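Local structure of polyamine aminopropyltransferase (Thermotoga maritima, 1JQ3) at residues D165-D170 / G199-E204. The protein catalyses the irreversible transfer of a propylamine group from decarboxylated S-adenosylmethionine to putrescine, yielding spermidine and S-methyl-5'-thioadenosine. Residues are numbered along the deposited sequence; the frame is centred on the assembly and turned at random.
With AAT (S-adenosyl-1,8-diamino-3-thiooctane), chain E.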
loop_
_atom_site.group_PDB
_atom_site.type_symbol
_atom_site.label_atom_id
_atom_site.label_comp_id
_atom_site.label_asym_id
_atom_site.label_seq_id
_atom_site.Cartn_x
_atom_site.Cartn_y
_atom_site.Cartn_z
ATOM N N ASP A 165 -16.828 -22.507 -36.954
ATOM C CA ASP A 165 -18.220 -22.172 -36.673
ATOM C C ASP A 165 -18.267 -21.014 -35.682
ATOM O O ASP A 165 -19.149 -20.147 -35.758
ATOM C CB ASP A 165 -18.945 -23.372 -36.063
ATOM C CG ASP A 165 -19.122 -24.512 -37.053
ATOM O OD1 ASP A 165 -19.623 -24.263 -38.172
ATOM O OD2 ASP A 165 -18.753 -25.655 -36.719
ATOM N N VAL A 166 -17.299 -21.002 -34.764
ATOM C CA VAL A 166 -17.236 -19.990 -33.716
ATOM C C VAL A 166 -15.795 -19.578 -33.440
ATOM O O VAL A 166 -14.903 -20.422 -33.389
ATOM C CB VAL A 166 -17.793 -20.558 -32.370
ATOM C CG1 VAL A 166 -17.713 -19.502 -31.262
ATOM C CG2 VAL A 166 -19.224 -21.064 -32.534
ATOM N N ILE A 167 -15.581 -18.279 -33.284
ATOM C CA ILE A 167 -14.261 -17.754 -32.936
ATOM C C ILE A 167 -14.490 -16.874 -31.721
ATOM O O ILE A 167 -15.371 -16.015 -31.724
ATOM C CB ILE A 167 -13.623 -16.941 -34.090
ATOM C CG1 ILE A 167 -13.207 -17.887 -35.220
ATOM C CG2 ILE A 167 -12.402 -16.171 -33.589
ATOM C CD1 ILE A 167 -12.704 -17.187 -36.482
ATOM N N ILE A 168 -13.733 -17.126 -30.659
ATOM C CA ILE A 168 -13.853 -16.362 -29.425
ATOM C C ILE A 168 -12.493 -15.722 -29.118
ATOM O O ILE A 168 -11.467 -16.399 -29.166
ATOM C CB ILE A 168 -14.241 -17.282 -28.252
ATOM C CG1 ILE A 168 -15.657 -17.842 -28.465
ATOM C CG2 ILE A 168 -14.157 -16.521 -26.930
ATOM C CD1 ILE A 168 -15.985 -19.039 -27.573
ATOM N N ILE A 169 -12.494 -14.412 -28.881
ATOM C CA ILE A 169 -11.262 -13.691 -28.537
ATOM C C ILE A 169 -11.212 -13.497 -27.014
ATOM O O ILE A 169 -11.978 -12.723 -26.448
ATOM C CB ILE A 169 -11.173 -12.306 -29.205
ATOM C CG1 ILE A 169 -11.510 -12.399 -30.698
ATOM C CG2 ILE A 169 -9.761 -11.741 -29.008
ATOM C CD1 ILE A 169 -10.722 -13.472 -31.432
ATOM N N ASP A 170 -10.300 -14.209 -26.368
ATOM C CA ASP A 170 -10.128 -14.161 -24.914
ATOM C C ASP A 170 -8.737 -13.564 -24.678
ATOM O O ASP A 170 -7.822 -14.229 -24.216
ATOM C CB ASP A 170 -10.207 -15.599 -24.377
ATOM C CG ASP A 170 -10.210 -15.678 -22.854
ATOM O OD1 ASP A 170 -10.045 -14.650 -22.160
ATOM O OD2 ASP A 170 -10.342 -16.809 -22.351
ATOM N N GLY A 199 -21.259 -18.505 -39.381
ATOM C CA GLY A 199 -20.430 -18.455 -38.189
ATOM C C GLY A 199 -20.720 -17.316 -37.226
ATOM O O GLY A 199 -21.264 -16.272 -37.597
ATOM N N VAL A 200 -20.363 -17.528 -35.963
ATOM C CA VAL A 200 -20.572 -16.514 -34.942
ATOM C C VAL A 200 -19.247 -16.167 -34.276
ATOM O O VAL A 200 -18.269 -16.924 -34.375
ATOM C CB VAL A 200 -21.641 -16.928 -33.917
ATOM C CG1 VAL A 200 -22.991 -17.122 -34.625
ATOM C CG2 VAL A 200 -21.237 -18.201 -33.214
ATOM N N PHE A 201 -19.258 -15.079 -33.516
ATOM C CA PHE A 201 -18.047 -14.547 -32.897
ATOM C C PHE A 201 -18.316 -13.805 -31.583
ATOM O O PHE A 201 -19.393 -13.254 -31.386
ATOM C CB PHE A 201 -17.471 -13.568 -33.944
ATOM C CG PHE A 201 -16.348 -12.693 -33.466
ATOM C CD1 PHE A 201 -15.037 -12.993 -33.809
ATOM C CD2 PHE A 201 -16.604 -11.502 -32.785
ATOM C CE1 PHE A 201 -13.999 -12.121 -33.494
ATOM C CE2 PHE A 201 -15.581 -10.634 -32.468
ATOM C CZ PHE A 201 -14.267 -10.944 -32.827
ATOM N N SER A 202 -17.329 -13.809 -30.685
ATOM C CA SER A 202 -17.416 -13.040 -29.443
ATOM C C SER A 202 -15.995 -12.632 -29.057
ATOM O O SER A 202 -15.033 -13.333 -29.358
ATOM C CB SER A 202 -18.104 -13.791 -28.291
ATOM O OG SER A 202 -17.239 -14.726 -27.671
ATOM N N ALA A 203 -15.868 -11.456 -28.458
ATOM C CA ALA A 203 -14.568 -10.969 -28.029
ATOM C C ALA A 203 -14.772 -10.184 -26.752
ATOM O O ALA A 203 -15.809 -9.526 -26.578
ATOM C CB ALA A 203 -13.954 -10.074 -29.109
ATOM N N GLU A 204 -13.817 -10.284 -25.835
ATOM C CA GLU A 204 -13.924 -9.526 -24.597
ATOM C C GLU A 204 -13.559 -8.100 -25.026
ATOM O O GLU A 204 -12.582 -7.913 -25.744
ATOM C CB GLU A 204 -12.965 -10.091 -23.534
ATOM C CG GLU A 204 -11.471 -9.792 -23.719
ATOM C CD GLU A 204 -11.069 -8.408 -23.187
ATOM O OE1 GLU A 204 -9.940 -7.956 -23.466
ATOM O OE2 GLU A 204 -11.887 -7.762 -22.498
HETATM N N AAT E . -9.228 -15.926 -19.475
HETATM C CA AAT E . -9.256 -14.825 -18.640
HETATM C CB AAT E . -7.996 -14.096 -18.708
HETATM C CG AAT E . -7.612 -13.839 -20.097
HETATM S SD AAT E . -5.993 -14.545 -20.381
HETATM C "C5'" AAT E . -5.419 -13.782 -21.912
HETATM C "C4'" AAT E . -4.353 -14.569 -22.615
HETATM O "O4'" AAT E . -4.262 -14.155 -23.875
HETATM C "C3'" AAT E . -3.024 -14.408 -22.023
HETATM O "O3'" AAT E . -2.691 -15.684 -21.583
HETATM C "C2'" AAT E . -2.062 -13.948 -23.216
HETATM O "O2'" AAT E . -0.729 -14.428 -23.272
HETATM C "C1'" AAT E . -2.969 -14.280 -24.393
HETATM N N9 AAT E . -2.949 -13.360 -25.494
HETATM C C8 AAT E . -2.408 -12.114 -25.627
HETATM N N7 AAT E . -1.946 -11.779 -26.853
HETATM C C5 AAT E . -2.163 -12.848 -27.566
HETATM C C6 AAT E . -1.884 -13.105 -29.004
HETATM N N6 AAT E . -1.307 -12.156 -29.848
HETATM N N1 AAT E . -2.199 -14.348 -29.584
HETATM C C2 AAT E . -2.771 -15.273 -28.714
HETATM N N3 AAT E . -3.076 -15.122 -27.356
HETATM C C4 AAT E . -2.768 -13.874 -26.783
HETATM C C11 AAT E . -7.574 -12.351 -20.349
HETATM C C12 AAT E . -8.644 -11.318 -20.070
HETATM C C13 AAT E . -8.379 -10.515 -18.812
HETATM C C14 AAT E . -8.494 -9.001 -18.797
HETATM C C15 AAT E . -8.239 -8.182 -17.546
HETATM N N16 AAT E . -8.278 -6.789 -17.276
#
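Phe-201 lays its ring obliquely past two isoleucines of the parallel neighbour strand. CE1 of Phe-201 meets CG1 of Ile-169 at 3.8 Å, while CD1 of the same ring lies 4.1 Å from CG2 of Ile-167. The ring leans along the strand because its CG stands anti to the backbone N (chi1 170°), and the branched isoleucines line its CD1-CE1 side, Ile-167 with a methyl and Ile-169 with a methylene. A serine in place of Phe-201 would probably leave Ile-167 and Ile-169 without the surface that joins them and open a gap beneath helix 185-194. Farther along this face Ala-203 is small enough for the CB atoms of Ile-169 and Ala-203 to come within 3.6 Å. On the other face Val-166 and Val-200 meet through their CG2 methyls, 3.6 Å apart. There Ser-202 sets OG against both CG1 and CG2 of Ile-168, and the buried hydroxyl is satisfied by Leu-80 O. Five backbone bonds zip the strands together in parallel register, from Val-200 N to Asp-165 O (2.9 Å) to Glu-204 N on Ile-169 O (3.1 Å). At the C-terminal end Asp-170, the probable proton acceptor, takes a hydrogen bond from AAT N on OD1 (3.1 Å) and a weak one on OD2; Tyr-76 and Thr-104 hold the same two oxygens. The pair thus brings the carboxylate to the C-terminal ends of the strands of a Rossmann-like sheet, where such folds bind their ligands. Strands 93-98 and 243-250 flank it, helix 185-194 covers the Phe-201 face, and helix 73-87 packs on Ile-168 and Ser-202.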